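Local coordinates for Afp3 (Serratia entomophila, PDB 6RBN), which probably forms, with related sheath subunits, the contractile sheath around the inner tube of the anti-feeding prophage, a phage-tail-like injection system, at residues 63-67 with 106-110; 45-51 with 124-130; 377-381 with 408-412. The contacts are given in a common frame with arbitrary orientation. Residue numbers count along the deposited sequence, not the author numbering.

Contact 1. Residues 63-67 with 106-110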
ATOM      1  N   ASN D  63       4.675 -13.994  80.065  1.00101.89           N
ATOM      2  CA  ASN D  63       3.820 -13.973  81.258  1.00101.89           C
ATOM      3  C   ASN D  63       4.477 -13.152  82.363  1.00101.89           C
ATOM      4  O   ASN D  63       3.992 -12.069  82.700  1.00101.89           O
ATOM      5  CB  ASN D  63       3.529 -15.402  81.717  1.00101.89           C
ATOM      6  CG  ASN D  63       2.781 -16.200  80.672  1.00101.89           C
ATOM      7  OD1 ASN D  63       3.296 -17.182  80.136  1.00101.89           O
ATOM      8  ND2 ASN D  63       1.563 -15.774  80.365  1.00101.89           N
ATOM      9  N   VAL D  64       5.619 -13.632  82.867  1.00102.16           N
ATOM     10  CA  VAL D  64       6.485 -12.997  83.871  1.00102.16           C
ATOM     11  C   VAL D  64       5.675 -12.578  85.097  1.00102.16           C
ATOM     12  O   VAL D  64       5.263 -11.413  85.192  1.00102.16           O
ATOM     13  CB  VAL D  64       7.264 -11.817  83.267  1.00102.16           C
ATOM     14  CG1 VAL D  64       8.345 -11.331  84.232  1.00102.16           C
ATOM     15  CG2 VAL D  64       7.887 -12.218  81.951  1.00102.16           C
ATOM     16  N   PRO D  65       5.336 -13.510  85.991  1.00105.38           N
ATOM     17  CA  PRO D  65       4.428 -13.189  87.103  1.00105.38           C
ATOM     18  C   PRO D  65       5.019 -12.180  88.078  1.00105.38           C
ATOM     19  O   PRO D  65       6.205 -12.226  88.412  1.00105.38           O
ATOM     20  CB  PRO D  65       4.205 -14.546  87.776  1.00105.38           C
ATOM     21  CG  PRO D  65       5.428 -15.327  87.446  1.00105.38           C
ATOM     22  CD  PRO D  65       5.841 -14.891  86.071  1.00105.38           C
ATOM     23  N   SER D  66       4.171 -11.257  88.522  1.00108.38           N
ATOM     24  CA  SER D  66       4.592 -10.136  89.343  1.00108.38           C
ATOM     25  C   SER D  66       4.874 -10.578  90.775  1.00108.38           C
ATOM     26  O   SER D  66       4.532 -11.688  91.194  1.00108.38           O
ATOM     27  CB  SER D  66       3.529  -9.041  89.340  1.00108.38           C
ATOM     28  OG  SER D  66       2.332  -9.493  89.944  1.00108.38           O
ATOM     29  N   SER D  67       5.503  -9.684  91.529  1.00112.18           N
ATOM     30  CA  SER D  67       5.835  -9.953  92.920  1.00112.18           C
ATOM     31  C   SER D  67       5.504  -8.755  93.801  1.00112.18           C
ATOM     32  O   SER D  67       5.864  -7.621  93.484  1.00112.18           O
ATOM     33  CB  SER D  67       7.315 -10.311  93.055  1.00112.18           C
ATOM     34  OG  SER D  67       8.138  -9.207  92.727  1.00112.18           O
ATOM     35  N   VAL D 106       5.356  -5.565  95.071  1.00114.26           N
ATOM     36  CA  VAL D 106       4.423  -4.598  94.508  1.00114.26           C
ATOM     37  C   VAL D 106       4.864  -4.194  93.109  1.00114.26           C
ATOM     38  O   VAL D 106       4.160  -3.462  92.415  1.00114.26           O
ATOM     39  CB  VAL D 106       4.287  -3.362  95.413  1.00114.26           C
ATOM     40  CG1 VAL D 106       3.717  -3.756  96.763  1.00114.26           C
ATOM     41  CG2 VAL D 106       5.636  -2.680  95.581  1.00114.26           C
ATOM     42  N   VAL D 107       6.035  -4.674  92.698  1.00112.33           N
ATOM     43  CA  VAL D 107       6.558  -4.383  91.370  1.00112.33           C
ATOM     44  C   VAL D 107       5.784  -5.208  90.346  1.00112.33           C
ATOM     45  O   VAL D 107       5.270  -6.292  90.647  1.00112.33           O
ATOM     46  CB  VAL D 107       8.081  -4.643  91.322  1.00112.33           C
ATOM     47  CG1 VAL D 107       8.412  -6.129  91.424  1.00112.33           C
ATOM     48  CG2 VAL D 107       8.737  -4.002  90.098  1.00112.33           C
ATOM     49  N   ASP D 108       5.643  -4.669  89.137  1.00108.53           N
ATOM     50  CA  ASP D 108       4.852  -5.316  88.105  1.00108.53           C
ATOM     51  C   ASP D 108       5.582  -5.234  86.771  1.00108.53           C
ATOM     52  O   ASP D 108       6.004  -4.140  86.362  1.00108.53           O
ATOM     53  CB  ASP D 108       3.473  -4.666  88.000  1.00108.53           C
ATOM     54  CG  ASP D 108       2.553  -5.423  87.080  1.00108.53           C
ATOM     55  OD1 ASP D 108       2.039  -6.482  87.494  1.00108.53           O
ATOM     56  OD2 ASP D 108       2.357  -4.968  85.936  1.00108.53           O
ATOM     57  N   PRO D 109       5.758  -6.355  86.071  1.00103.15           N
ATOM     58  CA  PRO D 109       6.419  -6.316  84.761  1.00103.15           C
ATOM     59  C   PRO D 109       5.502  -5.711  83.709  1.00103.15           C
ATOM     60  O   PRO D 109       4.370  -6.160  83.519  1.00103.15           O
ATOM     61  CB  PRO D 109       6.711  -7.790  84.468  1.00103.15           C
ATOM     62  CG  PRO D 109       6.651  -8.455  85.803  1.00103.15           C
ATOM     63  CD  PRO D 109       5.596  -7.731  86.555  1.00103.15           C
ATOM     64  N   THR D 110       6.004  -4.685  83.022  1.00 94.98           N
ATOM     65  CA  THR D 110       5.208  -3.918  82.072  1.00 94.98           C
ATOM     66  C   THR D 110       5.798  -3.907  80.669  1.00 94.98           C
ATOM     67  O   THR D 110       5.252  -3.232  79.789  1.00 94.98           O
ATOM     68  CB  THR D 110       5.043  -2.477  82.561  1.00 94.98           C
ATOM     69  OG1 THR D 110       6.333  -1.876  82.713  1.00 94.98           O
ATOM     70  CG2 THR D 110       4.298  -2.422  83.885  1.00 94.98           C
TER
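This is a surface contact between two loop segments that run almost antiparallel, 169° apart end to end. Both belong to the long connection between helix 53-59 and helix 111-120. Residues 68-105 between them are not modelled, so the pair marks the two ends at which an unresolved excursion leaves and rejoins the ordered subunit. One clear hydrogen bond joins them, from Val106 N to Ser67 O at 2.6 Å. It lies right at the edge of the gap. Ser67 O is also 3.1 Å from Val107 N, and Ser67 OG lies 3.4 Å from Val107 CG1. The arrangement is the base of a long, probably flexible loop of a tail sheath subunit; neither modelled segment is a regular strand. Ser66 points toward the other segment, and its CB lies 3.5 Å from Val107 O and 3.7 Å from Pro109 CD. Ser66 CB is also 3.5 Å from Asp108 OD1. Pro109 turns its ring toward Val64: Val64 CG1 packs on Pro109 CG at 3.7 Å, and Val64 O lies 3.3 Å from Pro109 CG. On the side of the subunit body, Val64 also touches Thr37, and Asp108 touches Leu266 of strand 266-268.

Contact 2. Residues 45-51 with 124-130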
ATOM      1  N   GLY D  45      22.148  -9.489  75.413  1.00 93.50           N
ATOM      2  CA  GLY D  45      22.736  -8.182  75.201  1.00 93.50           C
ATOM      3  C   GLY D  45      22.748  -7.746  73.753  1.00 93.50           C
ATOM      4  O   GLY D  45      23.468  -6.811  73.388  1.00 93.50           O
ATOM      5  N   VAL D  46      21.960  -8.414  72.915  1.00 91.21           N
ATOM      6  CA  VAL D  46      21.920  -8.104  71.491  1.00 91.21           C
ATOM      7  C   VAL D  46      20.531  -7.614  71.106  1.00 91.21           C
ATOM      8  O   VAL D  46      19.607  -7.620  71.926  1.00 91.21           O
ATOM      9  CB  VAL D  46      22.323  -9.323  70.645  1.00 91.21           C
ATOM     10  CG1 VAL D  46      23.751  -9.727  70.948  1.00 91.21           C
ATOM     11  CG2 VAL D  46      21.374 -10.475  70.900  1.00 91.21           C
ATOM     12  N   ILE D  47      20.381  -7.190  69.857  1.00 85.53           N
ATOM     13  CA  ILE D  47      19.118  -6.694  69.328  1.00 85.53           C
ATOM     14  C   ILE D  47      18.493  -7.775  68.461  1.00 85.53           C
ATOM     15  O   ILE D  47      19.131  -8.275  67.527  1.00 85.53           O
ATOM     16  CB  ILE D  47      19.326  -5.396  68.529  1.00 85.53           C
ATOM     17  CG1 ILE D  47      19.790  -4.273  69.452  1.00 85.53           C
ATOM     18  CG2 ILE D  47      18.062  -5.005  67.794  1.00 85.53           C
ATOM     19  CD1 ILE D  47      20.237  -3.038  68.725  1.00 85.53           C
ATOM     20  N   THR D  48      17.252  -8.140  68.770  1.00 87.06           N
ATOM     21  CA  THR D  48      16.536  -9.178  68.044  1.00 87.06           C
ATOM     22  C   THR D  48      15.329  -8.590  67.329  1.00 87.06           C
ATOM     23  O   THR D  48      14.714  -7.632  67.800  1.00 87.06           O
ATOM     24  CB  THR D  48      16.072 -10.295  68.977  1.00 87.06           C
ATOM     25  OG1 THR D  48      15.190  -9.750  69.965  1.00 87.06           O
ATOM     26  CG2 THR D  48      17.258 -10.929  69.667  1.00 87.06           C
ATOM     27  N   ARG D  49      14.989  -9.186  66.189  1.00 87.01           N
ATOM     28  CA  ARG D  49      13.836  -8.768  65.406  1.00 87.01           C
ATOM     29  C   ARG D  49      12.618  -9.585  65.812  1.00 87.01           C
ATOM     30  O   ARG D  49      12.687 -10.814  65.895  1.00 87.01           O
ATOM     31  CB  ARG D  49      14.108  -8.942  63.912  1.00 87.01           C
ATOM     32  CG  ARG D  49      12.996  -8.427  63.027  1.00 87.01           C
ATOM     33  CD  ARG D  49      13.317  -8.618  61.563  1.00 87.01           C
ATOM     34  NE  ARG D  49      12.256  -8.094  60.714  1.00 87.01           N
ATOM     35  CZ  ARG D  49      11.199  -8.798  60.325  1.00 87.01           C
ATOM     36  NH1 ARG D  49      11.061 -10.057  60.712  1.00 87.01           N
ATOM     37  NH2 ARG D  49      10.279  -8.242  59.551  1.00 87.01           N
ATOM     38  N   ILE D  50      11.507  -8.900  66.066  1.00 86.62           N
ATOM     39  CA  ILE D  50      10.274  -9.521  66.538  1.00 86.62           C
ATOM     40  C   ILE D  50       9.200  -9.205  65.505  1.00 86.62           C
ATOM     41  O   ILE D  50       8.536  -8.167  65.580  1.00 86.62           O
ATOM     42  CB  ILE D  50       9.884  -9.027  67.935  1.00 86.62           C
ATOM     43  CG1 ILE D  50      11.013  -9.313  68.916  1.00 86.62           C
ATOM     44  CG2 ILE D  50       8.642  -9.719  68.436  1.00 86.62           C
ATOM     45  CD1 ILE D  50      11.325 -10.778  69.077  1.00 86.62           C
ATOM     46  N   GLY D  51       9.011 -10.116  64.547  1.00 85.58           N
ATOM     47  CA  GLY D  51       8.158  -9.824  63.407  1.00 85.58           C
ATOM     48  C   GLY D  51       6.677  -9.781  63.727  1.00 85.58           C
ATOM     49  O   GLY D  51       5.911  -9.122  63.020  1.00 85.58           O
ATOM     50  N   GLY D 124       4.701  -3.857  63.422  1.00 85.44           N
ATOM     51  CA  GLY D 124       5.892  -3.635  62.643  1.00 85.44           C
ATOM     52  C   GLY D 124       6.943  -4.696  62.892  1.00 85.44           C
ATOM     53  O   GLY D 124       6.722  -5.657  63.630  1.00 85.44           O
ATOM     54  N   PRO D 125       8.109  -4.547  62.259  1.00 91.19           N
ATOM     55  CA  PRO D 125       9.191  -5.523  62.488  1.00 91.19           C
ATOM     56  C   PRO D 125       9.786  -5.471  63.888  1.00 91.19           C
ATOM     57  O   PRO D 125      10.381  -6.464  64.321  1.00 91.19           O
ATOM     58  CB  PRO D 125      10.218  -5.155  61.409  1.00 91.19           C
ATOM     59  CG  PRO D 125       9.426  -4.463  60.349  1.00 91.19           C
ATOM     60  CD  PRO D 125       8.382  -3.689  61.094  1.00 91.19           C
ATOM     61  N   CYS D 126       9.705  -4.321  64.573  1.00 86.95           N
ATOM     62  CA  CYS D 126       9.790  -4.200  66.032  1.00 86.95           C
ATOM     63  C   CYS D 126      11.049  -4.784  66.677  1.00 86.95           C
ATOM     64  O   CYS D 126      10.984  -5.840  67.309  1.00 86.95           O
ATOM     65  CB  CYS D 126       8.547  -4.838  66.660  1.00 86.95           C
ATOM     66  SG  CYS D 126       8.318  -4.534  68.424  1.00 86.95           S
ATOM     67  N   TYR D 127      12.206  -4.171  66.459  1.00 84.26           N
ATOM     68  CA  TYR D 127      13.433  -4.600  67.115  1.00 84.26           C
ATOM     69  C   TYR D 127      13.366  -4.345  68.619  1.00 84.26           C
ATOM     70  O   TYR D 127      12.774  -3.366  69.075  1.00 84.26           O
ATOM     71  CB  TYR D 127      14.644  -3.888  66.512  1.00 84.26           C
ATOM     72  CG  TYR D 127      14.957  -4.347  65.112  1.00 84.26           C
ATOM     73  CD1 TYR D 127      15.734  -5.475  64.888  1.00 84.26           C
ATOM     74  CD2 TYR D 127      14.445  -3.680  64.016  1.00 84.26           C
ATOM     75  CE1 TYR D 127      16.007  -5.906  63.614  1.00 84.26           C
ATOM     76  CE2 TYR D 127      14.708  -4.106  62.740  1.00 84.26           C
ATOM     77  CZ  TYR D 127      15.491  -5.218  62.541  1.00 84.26           C
ATOM     78  OH  TYR D 127      15.759  -5.642  61.264  1.00 84.26           O
ATOM     79  N   LEU D 128      13.954  -5.258  69.390  1.00 83.33           N
ATOM     80  CA  LEU D 128      13.976  -5.164  70.844  1.00 83.33           C
ATOM     81  C   LEU D 128      15.405  -5.243  71.355  1.00 83.33           C
ATOM     82  O   LEU D 128      16.230  -5.970  70.800  1.00 83.33           O
ATOM     83  CB  LEU D 128      13.167  -6.277  71.510  1.00 83.33           C
ATOM     84  CG  LEU D 128      11.668  -6.384  71.267  1.00 83.33           C
ATOM     85  CD1 LEU D 128      11.118  -7.514  72.110  1.00 83.33           C
ATOM     86  CD2 LEU D 128      10.963  -5.086  71.564  1.00 83.33           C
ATOM     87  N   TYR D 129      15.685  -4.503  72.422  1.00 87.29           N
ATOM     88  CA  TYR D 129      16.967  -4.580  73.122  1.00 87.29           C
ATOM     89  C   TYR D 129      16.712  -4.772  74.607  1.00 87.29           C
ATOM     90  O   TYR D 129      16.409  -3.795  75.316  1.00 87.29           O
ATOM     91  CB  TYR D 129      17.798  -3.324  72.881  1.00 87.29           C
ATOM     92  CG  TYR D 129      19.146  -3.357  73.557  1.00 87.29           C
ATOM     93  CD1 TYR D 129      20.161  -4.170  73.076  1.00 87.29           C
ATOM     94  CD2 TYR D 129      19.408  -2.570  74.671  1.00 87.29           C
ATOM     95  CE1 TYR D 129      21.394  -4.204  73.686  1.00 87.29           C
ATOM     96  CE2 TYR D 129      20.640  -2.598  75.285  1.00 87.29           C
ATOM     97  CZ  TYR D 129      21.626  -3.418  74.787  1.00 87.29           C
ATOM     98  OH  TYR D 129      22.856  -3.452  75.395  1.00 87.29           O
ATOM     99  N   PRO D 130      16.813  -5.998  75.129  1.00 88.55           N
ATOM    100  CA  PRO D 130      16.594  -6.211  76.566  1.00 88.55           C
ATOM    101  C   PRO D 130      17.717  -5.649  77.425  1.00 88.55           C
ATOM    102  O   PRO D 130      18.872  -6.072  77.331  1.00 88.55           O
ATOM    103  CB  PRO D 130      16.498  -7.734  76.682  1.00 88.55           C
ATOM    104  CG  PRO D 130      17.240  -8.251  75.512  1.00 88.55           C
ATOM    105  CD  PRO D 130      17.032  -7.264  74.409  1.00 88.55           C
TER
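Two backbone hydrogen bonds hold this antiparallel pairing together. Thr48 N donates to Leu128 O at 3.1 Å, and Leu128 N donates to Thr48 O at 3.0 Å. Both are close to straight, so Thr48 and Leu128 form a hydrogen-bonded pair. Ile47 CA approaches Leu128 O at 3.3 Å and Tyr127 CA approaches Thr48 O at 3.4 Å, both as CA-H...O contacts. Beyond the pair the bonding loosens. Ile50 N makes two weak hydrogen bonds, to Pro125 O at 3.2 Å and to Cys126 O at 3.3 Å. Strand 127-130 is central in a three-stranded mixed sheet, with 48-49 on one side and the parallel strand 31-34 on the other. Side chains cover both faces. On one, Arg49 lies extended along Tyr127, with its CG over the ring face and Arg49 CB 3.6 Å from Tyr127 CE1. Ile47 CG2 meets Tyr127 CD1 at 3.8 Å, and Ile47 CG1 meets Tyr129 CD1 at 3.6 Å. Leu128 points to the other face, where Ile50 CG1 meets Leu128 CD1 at 3.7 Å; Tyr56 of helix 53-59 touches both residues. Tyr127 OH is hydrogen-bonded to Glu152. With one clear hydrogen-bonded pair and weak bonds beyond it, strand 48-49 probably depends heavily on side-chain packing to stay on strand 127-130.

Contact 3. Residues 377-381 with 408-412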
ATOM      1  N   TRP D 377      26.882  10.824  36.659  1.00 63.97           N
ATOM      2  CA  TRP D 377      26.210  11.921  37.350  1.00 63.97           C
ATOM      3  C   TRP D 377      24.798  12.129  36.830  1.00 63.97           C
ATOM      4  O   TRP D 377      23.926  12.582  37.575  1.00 63.97           O
ATOM      5  CB  TRP D 377      27.010  13.210  37.175  1.00 63.97           C
ATOM      6  CG  TRP D 377      28.392  13.148  37.713  1.00 63.97           C
ATOM      7  CD1 TRP D 377      28.894  12.241  38.594  1.00 63.97           C
ATOM      8  CD2 TRP D 377      29.483  13.987  37.338  1.00 63.97           C
ATOM      9  NE1 TRP D 377      30.220  12.487  38.821  1.00 63.97           N
ATOM     10  CE2 TRP D 377      30.608  13.553  38.056  1.00 63.97           C
ATOM     11  CE3 TRP D 377      29.612  15.078  36.473  1.00 63.97           C
ATOM     12  CZ2 TRP D 377      31.843  14.168  37.937  1.00 63.97           C
ATOM     13  CZ3 TRP D 377      30.841  15.684  36.358  1.00 63.97           C
ATOM     14  CH2 TRP D 377      31.939  15.230  37.086  1.00 63.97           C
ATOM     15  N   LYS D 378      24.555  11.806  35.559  1.00 61.73           N
ATOM     16  CA  LYS D 378      23.210  11.876  35.010  1.00 61.73           C
ATOM     17  C   LYS D 378      22.383  10.652  35.374  1.00 61.73           C
ATOM     18  O   LYS D 378      21.156  10.742  35.454  1.00 61.73           O
ATOM     19  CB  LYS D 378      23.265  12.031  33.492  1.00 61.73           C
ATOM     20  CG  LYS D 378      24.043  13.235  32.957  1.00 61.73           C
ATOM     21  CD  LYS D 378      23.353  14.577  33.166  1.00 61.73           C
ATOM     22  CE  LYS D 378      23.975  15.378  34.303  1.00 61.73           C
ATOM     23  NZ  LYS D 378      23.386  16.734  34.429  1.00 61.73           N
ATOM     24  N   ARG D 379      23.029   9.501  35.582  1.00 65.21           N
ATOM     25  CA  ARG D 379      22.309   8.324  36.056  1.00 65.21           C
ATOM     26  C   ARG D 379      21.886   8.481  37.504  1.00 65.21           C
ATOM     27  O   ARG D 379      20.882   7.897  37.925  1.00 65.21           O
ATOM     28  CB  ARG D 379      23.166   7.072  35.898  1.00 65.21           C
ATOM     29  CG  ARG D 379      23.413   6.659  34.466  1.00 65.21           C
ATOM     30  CD  ARG D 379      24.353   5.466  34.386  1.00 65.21           C
ATOM     31  NE  ARG D 379      23.757   4.248  34.920  1.00 65.21           N
ATOM     32  CZ  ARG D 379      24.143   3.654  36.044  1.00 65.21           C
ATOM     33  NH1 ARG D 379      25.130   4.167  36.764  1.00 65.21           N
ATOM     34  NH2 ARG D 379      23.541   2.546  36.452  1.00 65.21           N
ATOM     35  N   VAL D 380      22.641   9.254  38.279  1.00 63.76           N
ATOM     36  CA  VAL D 380      22.292   9.510  39.669  1.00 63.76           C
ATOM     37  C   VAL D 380      21.229  10.601  39.764  1.00 63.76           C
ATOM     38  O   VAL D 380      20.325  10.531  40.602  1.00 63.76           O
ATOM     39  CB  VAL D 380      23.574   9.855  40.449  1.00 63.76           C
ATOM     40  CG1 VAL D 380      23.267  10.285  41.836  1.00 63.76           C
ATOM     41  CG2 VAL D 380      24.476   8.645  40.516  1.00 63.76           C
ATOM     42  N   GLN D 381      21.298  11.597  38.877  1.00 63.16           N
ATOM     43  CA  GLN D 381      20.314  12.677  38.867  1.00 63.16           C
ATOM     44  C   GLN D 381      18.932  12.173  38.474  1.00 63.16           C
ATOM     45  O   GLN D 381      17.922  12.625  39.024  1.00 63.16           O
ATOM     46  CB  GLN D 381      20.766  13.779  37.912  1.00 63.16           C
ATOM     47  CG  GLN D 381      19.851  14.980  37.872  1.00 63.16           C
ATOM     48  CD  GLN D 381      20.332  16.048  36.928  1.00 63.16           C
ATOM     49  OE1 GLN D 381      21.346  15.884  36.258  1.00 63.16           O
ATOM     50  NE2 GLN D 381      19.603  17.151  36.864  1.00 63.16           N
ATOM     51  N   VAL D 408      16.841  18.843  41.398  1.00 65.68           N
ATOM     52  CA  VAL D 408      18.063  18.063  41.556  1.00 65.68           C
ATOM     53  C   VAL D 408      19.134  18.705  40.686  1.00 65.68           C
ATOM     54  O   VAL D 408      18.895  18.974  39.505  1.00 65.68           O
ATOM     55  CB  VAL D 408      17.871  16.583  41.160  1.00 65.68           C
ATOM     56  CG1 VAL D 408      19.140  15.797  41.423  1.00 65.68           C
ATOM     57  CG2 VAL D 408      16.702  15.958  41.888  1.00 65.68           C
ATOM     58  N   ARG D 409      20.307  18.960  41.266  1.00 70.98           N
ATOM     59  CA  ARG D 409      21.396  19.622  40.560  1.00 70.98           C
ATOM     60  C   ARG D 409      22.692  18.849  40.747  1.00 70.98           C
ATOM     61  O   ARG D 409      23.059  18.502  41.871  1.00 70.98           O
ATOM     62  CB  ARG D 409      21.585  21.055  41.056  1.00 70.98           C
ATOM     63  CG  ARG D 409      20.427  21.968  40.743  1.00 70.98           C
ATOM     64  CD  ARG D 409      20.623  23.329  41.360  1.00 70.98           C
ATOM     65  NE  ARG D 409      19.451  24.170  41.152  1.00 70.98           N
ATOM     66  CZ  ARG D 409      19.293  25.375  41.686  1.00 70.98           C
ATOM     67  NH1 ARG D 409      20.234  25.884  42.468  1.00 70.98           N
ATOM     68  NH2 ARG D 409      18.191  26.069  41.445  1.00 70.98           N
ATOM     69  N   VAL D 410      23.382  18.595  39.638  1.00 69.46           N
ATOM     70  CA  VAL D 410      24.699  17.968  39.658  1.00 69.46           C
ATOM     71  C   VAL D 410      25.433  18.408  38.397  1.00 69.46           C
ATOM     72  O   VAL D 410      24.817  18.658  37.357  1.00 69.46           O
ATOM     73  CB  VAL D 410      24.583  16.427  39.792  1.00 69.46           C
ATOM     74  CG1 VAL D 410      23.938  15.796  38.570  1.00 69.46           C
ATOM     75  CG2 VAL D 410      25.930  15.784  40.106  1.00 69.46           C
ATOM     76  N   GLY D 411      26.746  18.572  38.513  1.00 71.62           N
ATOM     77  CA  GLY D 411      27.546  18.971  37.373  1.00 71.62           C
ATOM     78  C   GLY D 411      28.987  19.147  37.797  1.00 71.62           C
ATOM     79  O   GLY D 411      29.362  18.800  38.916  1.00 71.62           O
ATOM     80  N   LYS D 412      29.801  19.699  36.901  1.00 73.14           N
ATOM     81  CA  LYS D 412      31.179  19.992  37.273  1.00 73.14           C
ATOM     82  C   LYS D 412      31.414  21.467  37.544  1.00 73.14           C
ATOM     83  O   LYS D 412      32.114  21.802  38.499  1.00 73.14           O
ATOM     84  CB  LYS D 412      32.150  19.507  36.192  1.00 73.14           C
ATOM     85  CG  LYS D 412      33.611  19.619  36.610  1.00 73.14           C
ATOM     86  CD  LYS D 412      34.545  18.913  35.655  1.00 73.14           C
ATOM     87  CE  LYS D 412      34.733  19.685  34.371  1.00 73.14           C
ATOM     88  NZ  LYS D 412      35.754  19.025  33.513  1.00 73.14           N
TER
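Helix 374-392 packs against the end of strand 406-409 and the loop that follows, within the C-terminal domain of the sheath protein. Trp377 and Gln381, one helical turn apart, both point toward the strand side. Val408 and Val410 point back at them. The m rotamer of Trp377 lays its indole along residues 410-412, with Trp377 CZ3 4.0 Å from Lys412 CB. Trp377 NE1 is hydrogen-bonded to Asn372. Val410, in the p rotamer, fits between the two helix residues: Val410 CG1 is 3.4 Å from Trp377 O and 3.5 Å from Gln381 OE1, and Val410 CG2 is 4.0 Å from Trp377 CB. The t chi1 of Gln381 sends its CG to 3.7 Å from Val408 CG1; chi2, also t, carries the amide on past it. Lys378 starts away from the strand. Its chi1 and chi2 are m and chi3 is off-well at 104°, and Lys378 NZ donates to Gln381 OE1 at 2.9 Å. Afp1, a neighbouring chain, packs on Lys378 and Gln381. The chemistry implies a mixed interface: valine methyls meet tryptophan, glutamine and a backbone carbonyl, and Lys378 gives Gln381 OE1 a partner within the helix.

Contacts 1 and 2 lie on the same side of the chain's centre, their centres about 21 Å apart. Contact 1 is nested along the chain inside the loop closed by contact 2. Contact 3 comes later in sequence, its centre about 58 Å from that of contact 1 and about 38 Å from that of contact 2. Contact 1 is a surface contact of two loops. Contacts 2 and 3 are partly buried, but contact 2 pairs strands through their backbones, whereas contact 3 joins a helix to a strand end and the following loop, mainly through side chains. Helix 53-59 joins 45-51 to 63-67, and helix 111-120 joins 106-110 to 124-130. Only contact 3 has other protein chains, Afp1 and Afp2, touching its segments.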